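Local coordinates for inositol dehydrogenase (Lactobacillus casei, PDB 4MKX) that oxidises scyllo-inositol as an NAD-dependent dehydrogenase of the Gfo/Idh/MocA family, at the interface of chains A and B and the interface of chains A and C. Coordinates in Å, arbitrary orientation; residue numbers count along the deposited sequence, not the author numbering. Chains: chain A/B/C, Inositol dehydrogenase.

Contact 1: the interface of chains A and B. Residues chain A 271-273, 276; chain B 284, 286.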
loop_
_atom_site.group_PDB
_atom_site.type_symbol
_atom_site.label_atom_id
_atom_site.label_comp_id
_atom_site.label_asym_id
_atom_site.label_seq_id
_atom_site.Cartn_x
_atom_site.Cartn_y
_atom_site.Cartn_z
ATOM N N MET A 271 0.125 -6.174 16.033
ATOM C CA MET A 271 0.824 -4.921 15.864
ATOM C C MET A 271 -0.100 -4.045 15.036
ATOM O O MET A 271 -0.884 -4.553 14.232
ATOM C CB MET A 271 2.106 -5.217 15.092
ATOM C CG MET A 271 3.023 -4.070 14.875
ATOM S SD MET A 271 4.575 -4.746 14.220
ATOM C CE MET A 271 5.359 -3.167 13.875
ATOM N N LEU A 272 -0.069 -2.739 15.269
ATOM C CA LEU A 272 -0.776 -1.861 14.354
ATOM C C LEU A 272 -0.005 -0.574 14.172
ATOM O O LEU A 272 0.821 -0.205 15.016
ATOM C CB LEU A 272 -2.209 -1.610 14.814
ATOM C CG LEU A 272 -2.404 -1.032 16.196
ATOM C CD1 LEU A 272 -2.335 0.488 16.118
ATOM C CD2 LEU A 272 -3.753 -1.457 16.809
ATOM N N ARG A 273 -0.248 0.081 13.039
ATOM C CA ARG A 273 0.327 1.383 12.778
ATOM C C ARG A 273 -0.777 2.338 12.392
ATOM O O ARG A 273 -1.677 2.001 11.634
ATOM C CB ARG A 273 1.384 1.301 11.665
ATOM C CG ARG A 273 2.625 0.563 12.107
ATOM C CD ARG A 273 3.643 0.454 10.992
ATOM N NE ARG A 273 4.898 -0.071 11.516
ATOM C CZ ARG A 273 5.856 -0.610 10.774
ATOM N NH1 ARG A 273 5.692 -0.720 9.467
ATOM N NH2 ARG A 273 6.967 -1.056 11.347
ATOM N N GLN A 276 1.112 4.847 8.995
ATOM C CA GLN A 276 2.404 4.338 8.546
ATOM C C GLN A 276 3.019 5.287 7.525
ATOM O O GLN A 276 4.215 5.611 7.598
ATOM C CB GLN A 276 2.153 2.965 7.931
ATOM C CG GLN A 276 3.342 2.281 7.350
ATOM C CD GLN A 276 3.048 0.834 7.068
ATOM O OE1 GLN A 276 3.471 -0.033 7.815
ATOM N NE2 GLN A 276 2.325 0.562 5.983
ATOM N N THR B 284 -3.310 0.411 9.855
ATOM C CA THR B 284 -2.891 -0.866 9.320
ATOM C C THR B 284 -2.737 -1.827 10.490
ATOM O O THR B 284 -2.180 -1.468 11.521
ATOM C CB THR B 284 -1.532 -0.726 8.607
ATOM O OG1 THR B 284 -1.661 0.194 7.514
ATOM C CG2 THR B 284 -1.084 -2.073 8.050
ATOM N N MET B 286 -1.447 -5.717 11.746
ATOM C CA MET B 286 -0.609 -6.844 11.384
ATOM C C MET B 286 -0.796 -7.937 12.415
ATOM O O MET B 286 -0.469 -7.748 13.576
ATOM C CB MET B 286 0.859 -6.419 11.337
ATOM C CG MET B 286 1.077 -5.140 10.524
ATOM S SD MET B 286 2.808 -4.632 10.485
ATOM C CE MET B 286 2.570 -2.867 10.373
HETATM O O HOH W 1 -1.126 2.847 8.313
#
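The backbone N of B:Met286 donates to the carbonyl O of A:Met271 at 2.8 Å. This is one rung of an antiparallel beta pairing between two copies of a Gfo/Idh/MocA dehydrogenase in the deposited assembly, which it probably helps to hold together. Strand 271-274 of chain A lies against strand 283-287 of chain B. A:Met271 N returns a bond to B:Met286 O. A:Arg273 and B:Thr284 form the second bridge, with bonds both ways between their backbone N and O atoms.

The side chains of A:Met271 and B:Met286 run alongside each other and point the same way. Their sulphurs, both SD, are 4.1 Å apart. B:Met286 bends at its last torsion (chi3 -149°). Its CE methyl thereby reaches the extended chain of A:Arg273, meeting CD at 3.5 Å and NE at 3.8 Å.

A:Gln276 helps to fix that arginine. Its amide oxygen OE1 accepts from A:Arg273 NH1 at 2.9 Å, and lies in the guanidinium plane. The same OE1 is 3.9 Å from B:Met286 CE. A water joins the chains beside the strands. It is 2.8 Å from the hydroxyl OG1 of B:Thr284 and 3.1 Å from the backbone N of A:Gln276. Its approach to A:Arg273 O is weak.

Contact 2: the interface of chains A and C. Residues chain A 217-219, 234-236, 250; chain C 164, 238, 246, 248.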
loop_
_atom_site.group_PDB
_atom_site.type_symbol
_atom_site.label_atom_id
_atom_site.label_comp_id
_atom_site.label_asym_id
_atom_site.label_seq_id
_atom_site.Cartn_x
_atom_site.Cartn_y
_atom_site.Cartn_z
ATOM N N ILE A 217 18.605 11.894 22.397
ATOM C CA ILE A 217 19.724 12.426 21.639
ATOM C C ILE A 217 19.191 13.212 20.453
ATOM O O ILE A 217 18.014 13.137 20.119
ATOM C CB ILE A 217 20.692 11.317 21.154
ATOM C CG1 ILE A 217 19.996 10.335 20.207
ATOM C CG2 ILE A 217 21.294 10.558 22.332
ATOM C CD1 ILE A 217 20.929 9.187 19.768
ATOM N N GLY A 218 20.052 13.987 19.823
ATOM C CA GLY A 218 19.598 14.810 18.731
ATOM C C GLY A 218 20.742 15.360 17.936
ATOM O O GLY A 218 21.906 15.230 18.322
ATOM N N LEU A 219 20.402 16.011 16.838
ATOM C CA LEU A 219 21.383 16.352 15.843
ATOM C C LEU A 219 20.846 17.527 15.060
ATOM O O LEU A 219 19.641 17.618 14.811
ATOM C CB LEU A 219 21.577 15.133 14.932
ATOM C CG LEU A 219 22.519 15.109 13.730
ATOM C CD1 LEU A 219 23.961 15.290 14.170
ATOM C CD2 LEU A 219 22.347 13.779 12.997
ATOM N N THR A 234 16.274 17.347 14.576
ATOM C CA THR A 234 15.782 15.976 14.732
ATOM C C THR A 234 16.266 15.435 16.057
ATOM O O THR A 234 17.417 15.653 16.440
ATOM C CB THR A 234 16.295 15.026 13.625
ATOM O OG1 THR A 234 16.192 15.665 12.351
ATOM C CG2 THR A 234 15.471 13.741 13.604
ATOM N N GLY A 235 15.394 14.724 16.761
ATOM C CA GLY A 235 15.783 14.099 18.003
ATOM C C GLY A 235 15.106 12.763 18.130
ATOM O O GLY A 235 14.060 12.508 17.525
ATOM N N ALA A 236 15.711 11.890 18.911
ATOM C CA ALA A 236 15.146 10.593 19.155
ATOM C C ALA A 236 15.262 10.282 20.633
ATOM O O ALA A 236 16.176 10.761 21.312
ATOM C CB ALA A 236 15.871 9.537 18.322
ATOM N N VAL A 250 10.453 9.872 17.938
ATOM C CA VAL A 250 11.283 10.682 17.053
ATOM C C VAL A 250 10.523 11.976 16.816
ATOM O O VAL A 250 9.315 11.961 16.596
ATOM C CB VAL A 250 11.592 9.992 15.713
ATOM C CG1 VAL A 250 12.251 10.986 14.761
ATOM C CG2 VAL A 250 12.514 8.807 15.918
ATOM N N LEU C 164 19.204 9.431 10.664
ATOM C CA LEU C 164 18.695 8.404 11.565
ATOM C C LEU C 164 18.461 7.108 10.800
ATOM O O LEU C 164 17.955 7.121 9.683
ATOM C CB LEU C 164 17.376 8.863 12.209
ATOM C CG LEU C 164 16.755 7.948 13.278
ATOM C CD1 LEU C 164 16.014 8.808 14.279
ATOM C CD2 LEU C 164 15.783 6.949 12.667
ATOM N N LEU C 238 18.739 2.516 21.646
ATOM C CA LEU C 238 19.030 3.784 21.010
ATOM C C LEU C 238 20.547 3.910 20.969
ATOM O O LEU C 238 21.224 3.581 21.936
ATOM C CB LEU C 238 18.431 4.929 21.820
ATOM C CG LEU C 238 18.622 6.338 21.283
ATOM C CD1 LEU C 238 17.988 6.492 19.905
ATOM C CD2 LEU C 238 18.017 7.313 22.298
ATOM N N MET C 246 21.965 9.110 14.584
ATOM C CA MET C 246 21.145 8.370 15.512
ATOM C C MET C 246 20.748 7.047 14.901
ATOM O O MET C 246 20.550 6.955 13.702
ATOM C CB MET C 246 19.908 9.191 15.849
ATOM C CG MET C 246 20.268 10.522 16.462
ATOM S SD MET C 246 18.849 11.585 16.703
ATOM C CE MET C 246 18.537 12.147 15.055
ATOM N N ILE C 248 18.159 3.470 15.848
ATOM C CA ILE C 248 17.192 2.821 16.714
ATOM C C ILE C 248 17.119 1.367 16.299
ATOM O O ILE C 248 17.014 1.070 15.105
ATOM C CB ILE C 248 15.803 3.448 16.516
ATOM C CG1 ILE C 248 15.823 4.905 16.973
ATOM C CG2 ILE C 248 14.746 2.672 17.293
ATOM C CD1 ILE C 248 14.561 5.645 16.671
#
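C:Met246 has CG anti to its carbonyl carbon (chi1 -59°) and a bend at chi3 (-76°), which lead its thioether across A:Ile217 towards A:Thr234. A:Ile217 meets it with CG1 between the backbone N and the carbonyl carbon (chi1 62°). The two side chains slide past each other in opposite directions. A:Ile217 CD1 touches C:Met246 CG at 3.6 Å.

This is an apolar sheet-to-sheet patch between two copies of the dehydrogenase in the deposited assembly. Strands 211-219, 234-241 and 246-252 of chain A supply one side. Strands 162-172, 234-241 and 246-252 of chain C supply the other. The sulphur SD of C:Met246 packs over backbone at A:Gly218, with CA at 3.9 Å. It also lies 4.0 Å from the methyl CB of A:Ala236. A:Gly218 and A:Ala236 present little bulk to the sulphur. Beyond it, the methyl CE of C:Met246 meets the methyl CG2 of A:Thr234 at 3.7 Å.

C:Leu238 comes tip to tip with A:Ile217. Its CD1 also packs on A:Ala236 CB at 4.0 Å. At the other end of the patch A:Val250 faces C:Leu164, again tip to tip. The branch CG2 of A:Val250 touches C:Leu164 CD1 at 3.9 Å and C:Ile248 CD1 at 3.8 Å.

Contact 3: the interface of chains A and C. Residues chain A 164, 238-240, 244, 246; chain C 217-219, 235-236.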
loop_
_atom_site.group_PDB
_atom_site.type_symbol
_atom_site.label_atom_id
_atom_site.label_comp_id
_atom_site.label_asym_id
_atom_site.label_seq_id
_atom_site.Cartn_x
_atom_site.Cartn_y
_atom_site.Cartn_z
ATOM N N LEU A 164 5.517 -2.292 23.146
ATOM C CA LEU A 164 6.314 -1.182 22.641
ATOM C C LEU A 164 5.428 -0.209 21.874
ATOM O O LEU A 164 4.560 -0.619 21.111
ATOM C CB LEU A 164 7.426 -1.700 21.713
ATOM C CG LEU A 164 8.438 -0.673 21.179
ATOM C CD1 LEU A 164 9.772 -1.361 20.989
ATOM C CD2 LEU A 164 7.991 -0.083 19.849
ATOM N N LEU A 238 14.484 7.079 23.794
ATOM C CA LEU A 238 14.049 5.769 24.232
ATOM C C LEU A 238 13.545 5.935 25.660
ATOM O O LEU A 238 14.158 6.637 26.457
ATOM C CB LEU A 238 15.217 4.788 24.200
ATOM C CG LEU A 238 14.933 3.352 24.610
ATOM C CD1 LEU A 238 13.891 2.715 23.697
ATOM C CD2 LEU A 238 16.259 2.586 24.581
ATOM N N MET A 239 12.423 5.306 25.966
ATOM C CA MET A 239 11.778 5.498 27.258
ATOM C C MET A 239 11.381 4.156 27.826
ATOM O O MET A 239 10.904 3.271 27.116
ATOM C CB MET A 239 10.540 6.386 27.095
ATOM C CG MET A 239 10.840 7.679 26.385
ATOM S SD MET A 239 9.491 8.860 26.505
ATOM C CE MET A 239 8.213 7.932 25.691
ATOM N N GLN A 240 11.572 4.005 29.131
ATOM C CA GLN A 240 11.153 2.802 29.799
ATOM C C GLN A 240 10.011 3.232 30.698
ATOM O O GLN A 240 10.155 4.182 31.471
ATOM C CB GLN A 240 12.296 2.285 30.656
ATOM C CG GLN A 240 12.058 0.933 31.274
ATOM C CD GLN A 240 13.363 0.362 31.820
ATOM O OE1 GLN A 240 14.072 1.033 32.574
ATOM N NE2 GLN A 240 13.693 -0.853 31.421
ATOM N N LYS A 244 8.096 -1.640 32.671
ATOM C CA LYS A 244 9.158 -2.032 31.743
ATOM C C LYS A 244 8.684 -2.027 30.288
ATOM O O LYS A 244 9.330 -2.624 29.429
ATOM C CB LYS A 244 9.776 -3.382 32.117
ATOM C CG LYS A 244 10.302 -3.449 33.551
ATOM C CD LYS A 244 11.550 -2.615 33.716
ATOM C CE LYS A 244 12.231 -2.880 35.056
ATOM N NZ LYS A 244 11.670 -2.026 36.134
ATOM N N MET A 246 8.192 -0.401 26.662
ATOM C CA MET A 246 9.172 0.386 25.952
ATOM C C MET A 246 8.476 1.393 25.069
ATOM O O MET A 246 7.411 1.120 24.541
ATOM C CB MET A 246 10.044 -0.541 25.116
ATOM C CG MET A 246 10.756 -1.563 25.970
ATOM S SD MET A 246 11.645 -2.779 25.003
ATOM C CE MET A 246 10.329 -3.811 24.426
ATOM N N ILE C 217 17.057 -1.596 26.377
ATOM C CA ILE C 217 16.097 -2.081 27.354
ATOM C C ILE C 217 15.325 -3.244 26.755
ATOM O O ILE C 217 15.380 -3.493 25.555
ATOM C CB ILE C 217 15.118 -0.975 27.824
ATOM C CG1 ILE C 217 14.275 -0.438 26.665
ATOM C CG2 ILE C 217 15.866 0.174 28.492
ATOM C CD1 ILE C 217 13.342 0.710 27.105
ATOM N N GLY C 218 14.614 -3.975 27.591
ATOM C CA GLY C 218 13.911 -5.133 27.099
ATOM C C GLY C 218 12.913 -5.641 28.094
ATOM O O GLY C 218 12.869 -5.187 29.241
ATOM N N LEU C 219 12.133 -6.615 27.661
ATOM C CA LEU C 219 10.962 -7.011 28.395
ATOM C C LEU C 219 10.640 -8.434 28.004
ATOM O O LEU C 219 10.816 -8.822 26.846
ATOM C CB LEU C 219 9.817 -6.067 28.006
ATOM C CG LEU C 219 8.396 -6.181 28.552
ATOM C CD1 LEU C 219 8.372 -5.953 30.053
ATOM C CD2 LEU C 219 7.512 -5.156 27.842
ATOM N N GLY C 235 13.428 -6.401 22.659
ATOM C CA GLY C 235 14.330 -5.403 23.183
ATOM C C GLY C 235 14.405 -4.240 22.233
ATOM O O GLY C 235 14.133 -4.366 21.034
ATOM N N ALA C 236 14.762 -3.090 22.768
ATOM C CA ALA C 236 14.917 -1.911 21.962
ATOM C C ALA C 236 16.188 -1.199 22.381
ATOM O O ALA C 236 16.614 -1.291 23.536
ATOM C CB ALA C 236 13.705 -0.995 22.130
HETATM O O HOH W 2 12.005 -2.291 29.467
#
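A:Lys244 and C:Leu219 meet through the lysine's backbone and first carbon. Both methyls of C:Leu219, CD1 and CD2, lie 3.5 Å from A:Lys244 O. CD1 also packs on A:Lys244 CB at 3.6 Å. C:Leu219 has CG anti to its backbone N (chi1 179°), which brings the branched end to this carbonyl.

The same carbonyl is hydrogen-bonded to a water, at 2.7 Å between A:Lys244 O and the water oxygen. That water is also 3.0 Å from the backbone O of C:Gly218. The side-chain amide NE2 of A:Gln240 reaches it at 3.0 Å, almost straight at the hydrogen (174°). One water thus ties two backbone carbonyls from different chains to one amide nitrogen. This polar link sits at the edge of an otherwise apolar patch.

C:Ile217 probably helps to position the amide. A:Gln240 extends past it in the opposite direction, and NE2 lies 3.8 Å from the methyl CG2 of C:Ile217. The other branch of that isoleucine points elsewhere: its CD1 packs 3.5 Å from the backbone O of A:Met239 and also touches A:Gln240 CB. A:Met246 slides past it, with SD beside C:Gly218 CA and C:Ala236 CB.

A:Met239 and A:Gln240 belong to strand 234-241, and A:Lys244 lies in the loop before strand 246-252. Across the deposited interface, C:Ile217 to C:Leu219 form the end of strand 211-219. The water therefore bridges near the turn joining two chain A strands and the end of a chain C strand.

Contact 4: the interface of chains A and C. Residues chain A 166, 168, 260, 262, 276-277; chain C 166, 264, 266, 271, 273, 276.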
loop_
_atom_site.group_PDB
_atom_site.type_symbol
_atom_site.label_atom_id
_atom_site.label_comp_id
_atom_site.label_asym_id
_atom_site.label_seq_id
_atom_site.Cartn_x
_atom_site.Cartn_y
_atom_site.Cartn_z
ATOM N N ARG A 166 5.974 3.155 19.305
ATOM C CA ARG A 166 6.883 4.047 18.592
ATOM C C ARG A 166 6.021 5.167 18.037
ATOM O O ARG A 166 5.014 4.908 17.392
ATOM C CB ARG A 166 7.577 3.322 17.434
ATOM C CG ARG A 166 8.403 4.266 16.564
ATOM C CD ARG A 166 9.138 3.540 15.401
ATOM N NE ARG A 166 8.234 2.844 14.486
ATOM C CZ ARG A 166 7.622 3.413 13.456
ATOM N NH1 ARG A 166 7.801 4.707 13.215
ATOM N NH2 ARG A 166 6.811 2.705 12.679
ATOM N N TYR A 168 6.196 9.024 15.961
ATOM C CA TYR A 168 6.978 10.019 15.255
ATOM C C TYR A 168 6.114 11.240 15.054
ATOM O O TYR A 168 4.962 11.118 14.630
ATOM C CB TYR A 168 7.310 9.518 13.847
ATOM C CG TYR A 168 8.444 8.530 13.704
ATOM C CD1 TYR A 168 8.967 7.829 14.786
ATOM C CD2 TYR A 168 8.986 8.299 12.455
ATOM C CE1 TYR A 168 10.020 6.924 14.610
ATOM C CE2 TYR A 168 10.018 7.399 12.270
ATOM C CZ TYR A 168 10.535 6.723 13.336
ATOM O OH TYR A 168 11.573 5.849 13.120
ATOM N N HIS A 260 4.633 14.276 8.973
ATOM C CA HIS A 260 4.683 12.852 9.294
ATOM C C HIS A 260 4.374 12.635 10.761
ATOM O O HIS A 260 5.211 12.890 11.623
ATOM C CB HIS A 260 6.040 12.239 8.958
ATOM C CG HIS A 260 6.059 10.744 9.064
ATOM N ND1 HIS A 260 6.017 9.918 7.959
ATOM C CD2 HIS A 260 6.082 9.925 10.142
ATOM C CE1 HIS A 260 6.048 8.658 8.350
ATOM N NE2 HIS A 260 6.091 8.632 9.671
ATOM N N GLU A 262 2.993 9.478 13.004
ATOM C CA GLU A 262 2.790 8.047 12.864
ATOM C C GLU A 262 2.929 7.451 14.253
ATOM O O GLU A 262 3.796 7.865 15.019
ATOM C CB GLU A 262 3.863 7.445 11.945
ATOM C CG GLU A 262 3.793 5.910 11.809
ATOM C CD GLU A 262 5.024 5.311 11.191
ATOM O OE1 GLU A 262 6.009 6.055 10.961
ATOM O OE2 GLU A 262 5.032 4.078 10.942
ATOM N N GLN A 276 1.112 4.847 8.995
ATOM C CA GLN A 276 2.404 4.338 8.546
ATOM C C GLN A 276 3.019 5.287 7.525
ATOM O O GLN A 276 4.215 5.611 7.598
ATOM C CB GLN A 276 2.153 2.965 7.931
ATOM C CG GLN A 276 3.342 2.281 7.350
ATOM C CD GLN A 276 3.048 0.834 7.068
ATOM O OE1 GLN A 276 3.471 -0.033 7.815
ATOM N NE2 GLN A 276 2.325 0.562 5.983
ATOM N N VAL A 277 2.195 5.747 6.585
ATOM C CA VAL A 277 2.563 6.885 5.752
ATOM C C VAL A 277 1.398 7.869 5.757
ATOM O O VAL A 277 0.235 7.471 5.899
ATOM C CB VAL A 277 2.929 6.456 4.320
ATOM C CG1 VAL A 277 4.220 5.616 4.314
ATOM C CG2 VAL A 277 1.780 5.684 3.702
ATOM N N ARG C 166 16.563 3.354 11.520
ATOM C CA ARG C 166 15.784 2.500 12.411
ATOM C C ARG C 166 15.768 1.125 11.764
ATOM O O ARG C 166 15.445 1.000 10.591
ATOM C CB ARG C 166 14.346 3.009 12.551
ATOM C CG ARG C 166 13.458 2.047 13.336
ATOM C CD ARG C 166 12.002 2.565 13.513
ATOM N NE ARG C 166 11.311 2.801 12.245
ATOM C CZ ARG C 166 10.666 1.868 11.557
ATOM N NH1 ARG C 166 10.638 0.618 12.004
ATOM N NH2 ARG C 166 10.070 2.170 10.409
ATOM N N GLU C 264 14.682 1.525 8.038
ATOM C CA GLU C 264 14.259 2.857 7.655
ATOM C C GLU C 264 15.472 3.770 7.708
ATOM O O GLU C 264 16.239 3.735 8.674
ATOM C CB GLU C 264 13.228 3.342 8.671
ATOM C CG GLU C 264 12.929 4.804 8.650
ATOM C CD GLU C 264 12.025 5.165 9.796
ATOM O OE1 GLU C 264 10.809 4.900 9.682
ATOM O OE2 GLU C 264 12.522 5.665 10.828
ATOM N N ILE C 266 16.409 7.822 7.390
ATOM C CA ILE C 266 15.977 9.209 7.278
ATOM C C ILE C 266 17.186 10.064 6.926
ATOM O O ILE C 266 18.215 9.997 7.600
ATOM C CB ILE C 266 15.395 9.711 8.595
ATOM C CG1 ILE C 266 14.221 8.817 9.012
ATOM C CG2 ILE C 266 14.911 11.142 8.425
ATOM C CD1 ILE C 266 13.522 9.267 10.281
ATOM N N MET C 271 13.599 10.137 2.737
ATOM C CA MET C 271 13.462 9.047 3.675
ATOM C C MET C 271 13.164 7.818 2.832
ATOM O O MET C 271 12.575 7.929 1.756
ATOM C CB MET C 271 12.275 9.370 4.577
ATOM C CG MET C 271 12.002 8.409 5.675
ATOM S SD MET C 271 10.762 9.176 6.756
ATOM C CE MET C 271 10.498 7.746 7.813
ATOM N N ARG C 273 12.170 3.362 3.267
ATOM C CA ARG C 273 11.997 2.176 4.078
ATOM C C ARG C 273 12.183 0.956 3.208
ATOM O O ARG C 273 11.706 0.895 2.083
ATOM C CB ARG C 273 10.609 2.163 4.739
ATOM C CG ARG C 273 10.473 3.219 5.808
ATOM C CD ARG C 273 9.091 3.224 6.424
ATOM N NE ARG C 273 9.068 4.105 7.585
ATOM C CZ ARG C 273 7.966 4.601 8.131
ATOM N NH1 ARG C 273 6.787 4.324 7.601
ATOM N NH2 ARG C 273 8.051 5.393 9.193
ATOM N N GLN C 276 8.918 -1.950 4.723
ATOM C CA GLN C 276 7.985 -1.338 5.663
ATOM C C GLN C 276 7.027 -2.386 6.215
ATOM O O GLN C 276 6.771 -2.438 7.428
ATOM C CB GLN C 276 7.228 -0.256 4.900
ATOM C CG GLN C 276 6.172 0.467 5.663
ATOM C CD GLN C 276 5.724 1.699 4.929
ATOM O OE1 GLN C 276 6.110 2.800 5.288
ATOM N NE2 GLN C 276 4.899 1.524 3.897
#
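A:Arg166 and C:Arg166 stack face to face in this interface between two Gfo/Idh/MocA subunits of the deposited assembly. Their guanidinium planes are 7° apart. A bend at chi3 (59°) in each chain turns them parallel, while the side chains cross at about a right angle. Each CZ sits over the centre of the other group. Carboxylates on both sides probably offset the like charges. A:Arg166 grips A:Glu262 end-on, NH1 to OE1 and NH2 to OE2. C:Arg166 NH2 bonds C:Glu264 OE1 at 2.9 Å.

C:Arg273 reaches tip to tip with A:Glu262. Its NH2 makes a salt bridge to OE1 at 2.8 Å, arriving on the syn side. A:Glu262 OE1 also accepts from A:Arg166 NH1 and A:His260 NE2. The histidine bond lies in its ring plane. C:Arg273 also holds C:Glu264 side-on, with NE and NH2 both donating to OE1. Its NH1 donates to the backbone O of A:Gln276 at 2.9 Å, tilted from the carbonyl plane.

A:Tyr168 points its hydroxyl at C:Glu264, with OH donating to the syn lone pair of OE2 at 2.5 Å. The ring and carboxylate planes are 59° apart. One ring face carries A:Arg166 NH1, 3.3 Å above the plane and over its centre. The bond from C:Arg166 NE to the same hydroxyl is weak.

A:Gln276 and C:Gln276 meet tip to tip. Their amides stack, nearly parallel, and A:Gln276 CG lies 3.4 Å from C:Gln276 CD.

Contacts 2, 3 and 4 belong to the interface of chains A and C, while contact 1 joins chains A and B. By C-alpha centres, contact 4 is about 12 Å from contact 1 and 13 Å from contact 2. Contacts 2 and 3 are about 16 Å apart and use many of the same residue positions with the chains exchanged, as the two-fold symmetry requires. A:Gln276 belongs to both contacts 1 and 4. Strand 271-274 serves both: chain A's copy pairs in contact 1, chain C's faces chain A in contact 4. Chain A may thus help connect its neighbours in the deposited four-chain assembly.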